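Long-range contacts in putative efflux transporter (PDB 4L8J), which probably acts as the periplasmic membrane-fusion (adaptor) subunit of an efflux pump, as in other HlyD-family secretion proteins: residues R40-I45 with V150-G155; Q44-P49 with A64-D69; Q60-I65 with T129-P134. All blocks are in the same frame, centred on the assembly; numbering follows the deposited sequence.

How the interactions relate
All three contacts lie in the barrel-sandwich (lipoyl-like) part of the chain, at the foot of the helical hairpin formed by helices 68-95 and 102-127. From the N terminus, strand 43-47 comes first, and after strand 55-56 of the other sheet, strand 61-65 pairs with it in interaction 2. The chain then runs out and back through the hairpin, and interaction 3 closes that excursion by laying strand 130-132 against the other edge of strand 61-65. Interaction 1 closes the longest loop, joining 40-45 to 150-155, and so encloses interaction 3. The strand order is thus 130-132, 61-65, 43-47, 149-150; Ile65 belongs to interactions 2 and 3, and its CD1 packs on Val41, Ser42 and Gly43 of interaction 1.

Interaction 1: R40-I45 with V150-G155; sequences RVSGQI and VNSGEG
Gly43 and Val150 form an antiparallel hydrogen-bonded pair with two backbone bonds: Gly43 N to Val150 O at 2.9 Å, and Val150 N to Gly43 O at 2.8 Å. Beyond this pair the 150-155 segment leaves the sheet in a type II turn from Asn151 to Glu154, with Gly153 at positive phi; Asn151 N also donates to Glu154 OE1 at 3.0 Å. Two serines continue the contact along the loop. Ser42 OG lies anti to its own carbonyl carbon (chi1 -62°), close over Asn151 CA, and takes a weak bond from Ser152 N at 3.3 Å. Ser152 OG in turn gives a weak bond to Arg40 O at 3.0 Å, so each hydroxyl meets the backbone of the facing segment. At the buried end, Ile45 CD1 reaches Val150 CG1 at 3.8 Å and lies slightly farther from CG2, the two side chains crossing obliquely. Both pack on Val144 and on Ile156 of strand 155-161, in the interior of the barrel-sandwich domain. Strand 149-150 is an outermost strand of its four-stranded sheet, and Gly153 reaches back to the other sheet through its carbonyl, which accepts from Lys36 NZ on strand 34-38.

Interaction 2: Q44-P49 with A64-D69; sequences QIINLP and AIDPRD
Ile46 holds CG1 between its backbone N and carbonyl carbon (chi1 55°), where CG1 lies 3.6 Å from Ala64 O; CG2, anti to the carbonyl carbon, comes to 3.7 Å from Asp66 CB. The extended second torsion (155°) carries CD1 on over Asp66 CA toward the ring of Pro67, whose CD it meets at 4.1 Å. An alanine in place of Ile46 would probably leave Asp66 CB and Pro67 CD without this apolar cover and open a gap beside the turn into helix 68-95. The backbone here forms a classic beta bulge: Ile46 and Asn47 both face Ala64, whose carbonyl O accepts from Ile46 N at 2.8 Å and, weakly, from Asn47 N at 3.3 Å. Ala64 N donates back to Asn47 O, and the CB atoms of Ala64 and Asn47 meet on one face of the sheet. Farther along, Asp66 N bonds to Gln44 O at 2.8 Å, and Ile65 CA brings a CH to the same oxygen. Ile65 CB also lies against Gln44 O, 3.5 Å away. Past this last rung the chain turns into the helical hairpin, and Asp66 OD1 accepts a weak capping bond from Arg68 N.

Interaction 3: Q60-I65 with T129-P134; sequences QLIAAI and TKLLAP
Leu131 and Thr129 on one side, and Ile62 on the other, have the largest areas buried in this antiparallel pairing. Leu131 is at its centre. Its carbonyl O is gripped twice, by Ile62 N at 2.9 Å and, weakly, by Ala63 N at 3.4 Å, the mark of a classic beta bulge, while Leu131 N returns a bond to Ala63 O at 2.8 Å. The CB atoms of Leu131 and Ala63 lie on one face of the sheet, and both side chains pack on Ile156 of strand 155-161. Ile62, displaced by the bulge, has CB close to the Leu131 carbonyl. Its CG1, anti to the carbonyl carbon (chi1 -62°), lies over the peptide between Leu132 and Ala133, and its CD1 reaches Ala133 CB at 4.1 Å. Ala133 N meanwhile bonds to Gln60 O.

Thr129 closes the end nearest the helical hairpin. Its carbonyl O accepts from Ile65 N at 2.9 Å, and Thr129 CB lies 4.0 Å from Ile65 CG1, with Thr129 CG2 close by, the side chains crossing at about a right angle. The hydroxyl OG1 bonds to Met126 O of helix 102-127, and Ile70 of helix 68-95 touches both Thr129 and Ile65. On the other face, Leu61 CD1 lies 3.9 Å from Lys130 CD and near Leu132 CD2.

Backbone N-H and C=O groups supply all the hydrogen bonds between the two segments and so probably set the register, while side chains meet one another through carbon atoms, some resting on the facing backbone, and Leu131 and Ala63 fill the face toward Ile156.

Interaction 1: R40-I45 with V150-G155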
loop_
_atom_site.group_PDB
_atom_site.type_symbol
_atom_site.label_atom_id
_atom_site.label_comp_id
_atom_site.label_asym_id
_atom_site.label_seq_id
_atom_site.Cartn_x
_atom_site.Cartn_y
_atom_site.Cartn_z
ATOM N N ARG A 40 -30.694 31.127 -56.226
ATOM C CA ARG A 40 -30.418 30.227 -57.346
ATOM C C ARG A 40 -30.977 30.858 -58.644
ATOM O O ARG A 40 -30.845 30.285 -59.730
ATOM C CB ARG A 40 -30.995 28.821 -57.090
ATOM C CG ARG A 40 -30.315 28.089 -55.920
ATOM C CD ARG A 40 -31.007 26.781 -55.593
ATOM N NE ARG A 40 -30.540 26.233 -54.316
ATOM C CZ ARG A 40 -31.193 25.321 -53.599
ATOM N NH1 ARG A 40 -32.360 24.845 -54.020
ATOM N NH2 ARG A 40 -30.690 24.888 -52.449
ATOM N N VAL A 41 -31.612 32.040 -58.504
ATOM C CA VAL A 41 -32.224 32.836 -59.580
ATOM C C VAL A 41 -31.681 34.252 -59.502
ATOM O O VAL A 41 -31.139 34.634 -58.473
ATOM C CB VAL A 41 -33.782 32.822 -59.569
ATOM C CG1 VAL A 41 -34.322 31.479 -60.032
ATOM C CG2 VAL A 41 -34.361 33.200 -58.210
ATOM N N SER A 42 -31.834 35.028 -60.576
ATOM C CA SER A 42 -31.418 36.427 -60.642
ATOM C C SER A 42 -32.633 37.320 -60.454
ATOM O O SER A 42 -33.744 36.949 -60.849
ATOM C CB SER A 42 -30.737 36.724 -61.977
ATOM O OG SER A 42 -29.558 35.951 -62.143
ATOM N N GLY A 43 -32.429 38.474 -59.840
ATOM C CA GLY A 43 -33.528 39.401 -59.628
ATOM C C GLY A 43 -33.197 40.555 -58.723
ATOM O O GLY A 43 -32.040 40.743 -58.343
ATOM N N GLN A 44 -34.219 41.346 -58.395
ATOM C CA GLN A 44 -34.084 42.485 -57.500
ATOM C C GLN A 44 -34.568 42.119 -56.077
ATOM O O GLN A 44 -35.746 41.791 -55.895
ATOM C CB GLN A 44 -34.861 43.703 -58.049
ATOM C CG GLN A 44 -34.963 44.866 -57.050
ATOM C CD GLN A 44 -35.454 46.151 -57.662
ATOM O OE1 GLN A 44 -34.692 47.117 -57.779
ATOM N NE2 GLN A 44 -36.747 46.218 -58.018
ATOM N N ILE A 45 -33.683 42.243 -55.072
ATOM C CA ILE A 45 -34.057 42.011 -53.664
ATOM C C ILE A 45 -35.146 43.020 -53.302
ATOM O O ILE A 45 -35.013 44.185 -53.638
ATOM C CB ILE A 45 -32.822 42.094 -52.716
ATOM C CG1 ILE A 45 -31.876 40.895 -52.969
ATOM C CG2 ILE A 45 -33.246 42.131 -51.226
ATOM C CD1 ILE A 45 -30.472 41.128 -52.600
ATOM N N VAL A 150 -29.357 41.456 -58.082
ATOM C CA VAL A 150 -28.348 40.402 -57.910
ATOM C C VAL A 150 -28.524 39.287 -58.947
ATOM O O VAL A 150 -29.611 39.118 -59.507
ATOM C CB VAL A 150 -28.346 39.788 -56.466
ATOM C CG1 VAL A 150 -27.949 40.817 -55.413
ATOM C CG2 VAL A 150 -29.685 39.126 -56.120
ATOM N N ASN A 151 -27.460 38.485 -59.127
ATOM C CA ASN A 151 -27.422 37.317 -60.003
ATOM C C ASN A 151 -27.418 36.045 -59.158
ATOM O O ASN A 151 -27.319 36.126 -57.931
ATOM C CB ASN A 151 -26.163 37.356 -60.894
ATOM C CG ASN A 151 -26.015 38.600 -61.734
ATOM O OD1 ASN A 151 -26.867 38.924 -62.571
ATOM N ND2 ASN A 151 -24.911 39.314 -61.540
ATOM N N SER A 152 -27.494 34.872 -59.803
ATOM C CA SER A 152 -27.404 33.592 -59.108
ATOM C C SER A 152 -25.996 33.422 -58.599
ATOM O O SER A 152 -25.055 33.887 -59.245
ATOM C CB SER A 152 -27.766 32.439 -60.038
ATOM O OG SER A 152 -29.072 32.617 -60.550
ATOM N N GLY A 153 -25.857 32.819 -57.433
ATOM C CA GLY A 153 -24.551 32.602 -56.824
ATOM C C GLY A 153 -23.932 33.821 -56.173
ATOM O O GLY A 153 -22.926 33.686 -55.482
ATOM N N GLU A 154 -24.514 35.020 -56.377
ATOM C CA GLU A 154 -24.023 36.256 -55.763
ATOM C C GLU A 154 -24.330 36.216 -54.255
ATOM O O GLU A 154 -25.489 36.018 -53.874
ATOM C CB GLU A 154 -24.665 37.479 -56.436
ATOM C CG GLU A 154 -24.025 38.808 -56.066
ATOM C CD GLU A 154 -24.472 40.006 -56.885
ATOM O OE1 GLU A 154 -25.033 39.807 -57.988
ATOM O OE2 GLU A 154 -24.218 41.148 -56.440
ATOM N N GLY A 155 -23.287 36.347 -53.433
ATOM C CA GLY A 155 -23.396 36.320 -51.979
ATOM C C GLY A 155 -24.410 37.311 -51.440
ATOM O O GLY A 155 -24.382 38.488 -51.810
#

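Interaction 2: Q44-P49 with A64-D69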
loop_
_atom_site.group_PDB
_atom_site.type_symbol
_atom_site.label_atom_id
_atom_site.label_comp_id
_atom_site.label_asym_id
_atom_site.label_seq_id
_atom_site.Cartn_x
_atom_site.Cartn_y
_atom_site.Cartn_z
ATOM N N GLN A 44 -34.219 41.346 -58.395
ATOM C CA GLN A 44 -34.084 42.485 -57.500
ATOM C C GLN A 44 -34.568 42.119 -56.077
ATOM O O GLN A 44 -35.746 41.791 -55.895
ATOM C CB GLN A 44 -34.861 43.703 -58.049
ATOM C CG GLN A 44 -34.963 44.866 -57.050
ATOM C CD GLN A 44 -35.454 46.151 -57.662
ATOM O OE1 GLN A 44 -34.692 47.117 -57.779
ATOM N NE2 GLN A 44 -36.747 46.218 -58.018
ATOM N N ILE A 45 -33.683 42.243 -55.072
ATOM C CA ILE A 45 -34.057 42.011 -53.664
ATOM C C ILE A 45 -35.146 43.020 -53.302
ATOM O O ILE A 45 -35.013 44.185 -53.638
ATOM C CB ILE A 45 -32.822 42.094 -52.716
ATOM C CG1 ILE A 45 -31.876 40.895 -52.969
ATOM C CG2 ILE A 45 -33.246 42.131 -51.226
ATOM C CD1 ILE A 45 -30.472 41.128 -52.600
ATOM N N ILE A 46 -36.261 42.564 -52.730
ATOM C CA ILE A 46 -37.355 43.453 -52.305
ATOM C C ILE A 46 -37.580 43.299 -50.794
ATOM O O ILE A 46 -38.372 44.029 -50.199
ATOM C CB ILE A 46 -38.651 43.230 -53.093
ATOM C CG1 ILE A 46 -39.106 41.742 -53.034
ATOM C CG2 ILE A 46 -38.517 43.800 -54.528
ATOM C CD1 ILE A 46 -40.639 41.513 -53.233
ATOM N N ASN A 47 -36.918 42.298 -50.192
ATOM C CA ASN A 47 -37.009 42.057 -48.759
ATOM C C ASN A 47 -35.688 41.485 -48.259
ATOM O O ASN A 47 -35.169 40.535 -48.832
ATOM C CB ASN A 47 -38.192 41.141 -48.415
ATOM C CG ASN A 47 -38.559 41.131 -46.947
ATOM O OD1 ASN A 47 -38.017 41.870 -46.145
ATOM N ND2 ASN A 47 -39.487 40.289 -46.552
ATOM N N LEU A 48 -35.138 42.106 -47.214
ATOM C CA LEU A 48 -33.916 41.721 -46.530
ATOM C C LEU A 48 -34.244 41.835 -45.022
ATOM O O LEU A 48 -33.891 42.811 -44.387
ATOM C CB LEU A 48 -32.782 42.649 -46.994
ATOM C CG LEU A 48 -31.336 42.196 -46.767
ATOM C CD1 LEU A 48 -31.087 40.786 -47.286
ATOM C CD2 LEU A 48 -30.393 43.134 -47.461
ATOM N N PRO A 49 -35.044 40.897 -44.467
ATOM C CA PRO A 49 -35.575 41.098 -43.111
ATOM C C PRO A 49 -34.619 40.787 -41.953
ATOM O O PRO A 49 -35.004 40.990 -40.802
ATOM C CB PRO A 49 -36.765 40.139 -43.090
ATOM C CG PRO A 49 -36.303 38.983 -43.964
ATOM C CD PRO A 49 -35.642 39.693 -45.099
ATOM N N ALA A 64 -35.685 38.024 -50.174
ATOM C CA ALA A 64 -36.604 37.673 -51.260
ATOM C C ALA A 64 -36.400 38.606 -52.422
ATOM O O ALA A 64 -36.159 39.794 -52.214
ATOM C CB ALA A 64 -38.056 37.733 -50.793
ATOM N N ILE A 65 -36.480 38.071 -53.655
ATOM C CA ILE A 65 -36.401 38.892 -54.877
ATOM C C ILE A 65 -37.828 39.113 -55.372
ATOM O O ILE A 65 -38.721 38.337 -55.004
ATOM C CB ILE A 65 -35.467 38.320 -55.991
ATOM C CG1 ILE A 65 -35.929 36.947 -56.492
ATOM C CG2 ILE A 65 -33.993 38.304 -55.564
ATOM C CD1 ILE A 65 -35.709 36.705 -57.982
ATOM N N ASP A 66 -38.049 40.186 -56.183
ATOM C CA ASP A 66 -39.333 40.520 -56.798
ATOM C C ASP A 66 -39.749 39.332 -57.693
ATOM O O ASP A 66 -39.025 39.013 -58.639
ATOM C CB ASP A 66 -39.212 41.828 -57.607
ATOM C CG ASP A 66 -40.499 42.421 -58.151
ATOM O OD1 ASP A 66 -41.567 41.775 -58.008
ATOM O OD2 ASP A 66 -40.448 43.550 -58.682
ATOM N N PRO A 67 -40.854 38.635 -57.330
ATOM C CA PRO A 67 -41.246 37.430 -58.070
ATOM C C PRO A 67 -42.032 37.692 -59.350
ATOM O O PRO A 67 -42.414 36.729 -60.007
ATOM C CB PRO A 67 -42.127 36.693 -57.055
ATOM C CG PRO A 67 -42.782 37.781 -56.272
ATOM C CD PRO A 67 -41.768 38.890 -56.191
ATOM N N ARG A 68 -42.290 38.976 -59.688
ATOM C CA ARG A 68 -43.112 39.408 -60.814
ATOM C C ARG A 68 -42.857 38.642 -62.124
ATOM O O ARG A 68 -43.793 38.008 -62.609
ATOM C CB ARG A 68 -42.988 40.928 -61.059
ATOM N N ASP A 69 -41.627 38.708 -62.690
ATOM C CA ASP A 69 -41.258 38.093 -63.972
ATOM C C ASP A 69 -41.335 36.571 -63.935
ATOM O O ASP A 69 -41.953 35.984 -64.811
ATOM C CB ASP A 69 -39.854 38.532 -64.419
ATOM C CG ASP A 69 -39.739 40.017 -64.727
ATOM O OD1 ASP A 69 -40.789 40.657 -64.989
ATOM O OD2 ASP A 69 -38.602 40.538 -64.716
#

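Interaction 3: Q60-I65 with T129-P134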
loop_
_atom_site.group_PDB
_atom_site.type_symbol
_atom_site.label_atom_id
_atom_site.label_comp_id
_atom_site.label_asym_id
_atom_site.label_seq_id
_atom_site.Cartn_x
_atom_site.Cartn_y
_atom_site.Cartn_z
ATOM N N GLN A 60 -35.978 29.805 -42.042
ATOM C CA GLN A 60 -36.309 31.227 -41.855
ATOM C C GLN A 60 -35.918 32.046 -43.088
ATOM O O GLN A 60 -34.894 31.756 -43.709
ATOM C CB GLN A 60 -35.612 31.775 -40.616
ATOM C CG GLN A 60 -36.047 33.182 -40.208
ATOM C CD GLN A 60 -35.534 33.576 -38.857
ATOM O OE1 GLN A 60 -35.166 32.740 -38.026
ATOM N NE2 GLN A 60 -35.580 34.859 -38.577
ATOM N N LEU A 61 -36.731 33.069 -43.432
ATOM C CA LEU A 61 -36.465 33.922 -44.585
ATOM C C LEU A 61 -35.211 34.787 -44.360
ATOM O O LEU A 61 -35.062 35.400 -43.319
ATOM C CB LEU A 61 -37.694 34.818 -44.904
ATOM C CG LEU A 61 -37.624 35.708 -46.155
ATOM C CD1 LEU A 61 -37.556 34.884 -47.431
ATOM C CD2 LEU A 61 -38.816 36.624 -46.224
ATOM N N ILE A 62 -34.303 34.786 -45.335
ATOM C CA ILE A 62 -33.084 35.612 -45.324
ATOM C C ILE A 62 -33.298 36.804 -46.231
ATOM O O ILE A 62 -32.966 37.932 -45.871
ATOM C CB ILE A 62 -31.841 34.785 -45.796
ATOM C CG1 ILE A 62 -31.545 33.595 -44.849
ATOM C CG2 ILE A 62 -30.609 35.723 -45.981
ATOM C CD1 ILE A 62 -31.081 34.008 -43.459
ATOM N N ALA A 63 -33.828 36.537 -47.439
ATOM C CA ALA A 63 -34.040 37.570 -48.447
ATOM C C ALA A 63 -35.024 37.090 -49.483
ATOM O O ALA A 63 -35.197 35.888 -49.644
ATOM C CB ALA A 63 -32.716 37.950 -49.116
ATOM N N ALA A 64 -35.685 38.024 -50.174
ATOM C CA ALA A 64 -36.604 37.673 -51.260
ATOM C C ALA A 64 -36.400 38.606 -52.422
ATOM O O ALA A 64 -36.159 39.794 -52.214
ATOM C CB ALA A 64 -38.056 37.733 -50.793
ATOM N N ILE A 65 -36.480 38.071 -53.655
ATOM C CA ILE A 65 -36.401 38.892 -54.877
ATOM C C ILE A 65 -37.828 39.113 -55.372
ATOM O O ILE A 65 -38.721 38.337 -55.004
ATOM C CB ILE A 65 -35.467 38.320 -55.991
ATOM C CG1 ILE A 65 -35.929 36.947 -56.492
ATOM C CG2 ILE A 65 -33.993 38.304 -55.564
ATOM C CD1 ILE A 65 -35.709 36.705 -57.982
ATOM N N THR A 129 -37.356 32.304 -55.335
ATOM C CA THR A 129 -37.491 33.765 -55.122
ATOM C C THR A 129 -37.336 34.091 -53.624
ATOM O O THR A 129 -37.069 35.236 -53.272
ATOM C CB THR A 129 -38.814 34.311 -55.667
ATOM O OG1 THR A 129 -39.924 33.670 -55.027
ATOM C CG2 THR A 129 -38.921 34.218 -57.179
ATOM N N LYS A 130 -37.478 33.085 -52.743
ATOM C CA LYS A 130 -37.290 33.243 -51.293
ATOM C C LYS A 130 -36.053 32.498 -50.882
ATOM O O LYS A 130 -35.996 31.279 -51.054
ATOM C CB LYS A 130 -38.516 32.734 -50.494
ATOM C CG LYS A 130 -39.846 33.372 -50.920
ATOM C CD LYS A 130 -40.500 34.136 -49.804
ATOM C CE LYS A 130 -41.711 34.913 -50.262
ATOM N NZ LYS A 130 -42.929 34.065 -50.293
ATOM N N LEU A 131 -35.031 33.214 -50.393
ATOM C CA LEU A 131 -33.797 32.568 -49.938
ATOM C C LEU A 131 -33.955 32.248 -48.443
ATOM O O LEU A 131 -34.252 33.139 -47.663
ATOM C CB LEU A 131 -32.598 33.483 -50.223
ATOM C CG LEU A 131 -31.215 33.062 -49.712
ATOM C CD1 LEU A 131 -30.760 31.743 -50.350
ATOM C CD2 LEU A 131 -30.201 34.184 -49.977
ATOM N N LEU A 132 -33.845 30.978 -48.065
ATOM C CA LEU A 132 -34.065 30.542 -46.680
ATOM C C LEU A 132 -32.778 30.070 -46.011
ATOM O O LEU A 132 -31.835 29.691 -46.709
ATOM C CB LEU A 132 -35.111 29.401 -46.650
ATOM C CG LEU A 132 -36.414 29.613 -47.457
ATOM C CD1 LEU A 132 -37.272 28.373 -47.412
ATOM C CD2 LEU A 132 -37.226 30.820 -46.960
ATOM N N ALA A 133 -32.732 30.094 -44.664
ATOM C CA ALA A 133 -31.567 29.623 -43.928
ATOM C C ALA A 133 -31.476 28.091 -44.052
ATOM O O ALA A 133 -32.460 27.400 -43.758
ATOM C CB ALA A 133 -31.644 30.052 -42.465
ATOM N N PRO A 134 -30.354 27.544 -44.571
ATOM C CA PRO A 134 -30.269 26.078 -44.755
ATOM C C PRO A 134 -30.057 25.327 -43.418
ATOM O O PRO A 134 -30.248 24.099 -43.361
ATOM C CB PRO A 134 -29.078 25.920 -45.706
ATOM C CG PRO A 134 -28.183 27.065 -45.362
ATOM C CD PRO A 134 -29.107 28.217 -44.996
#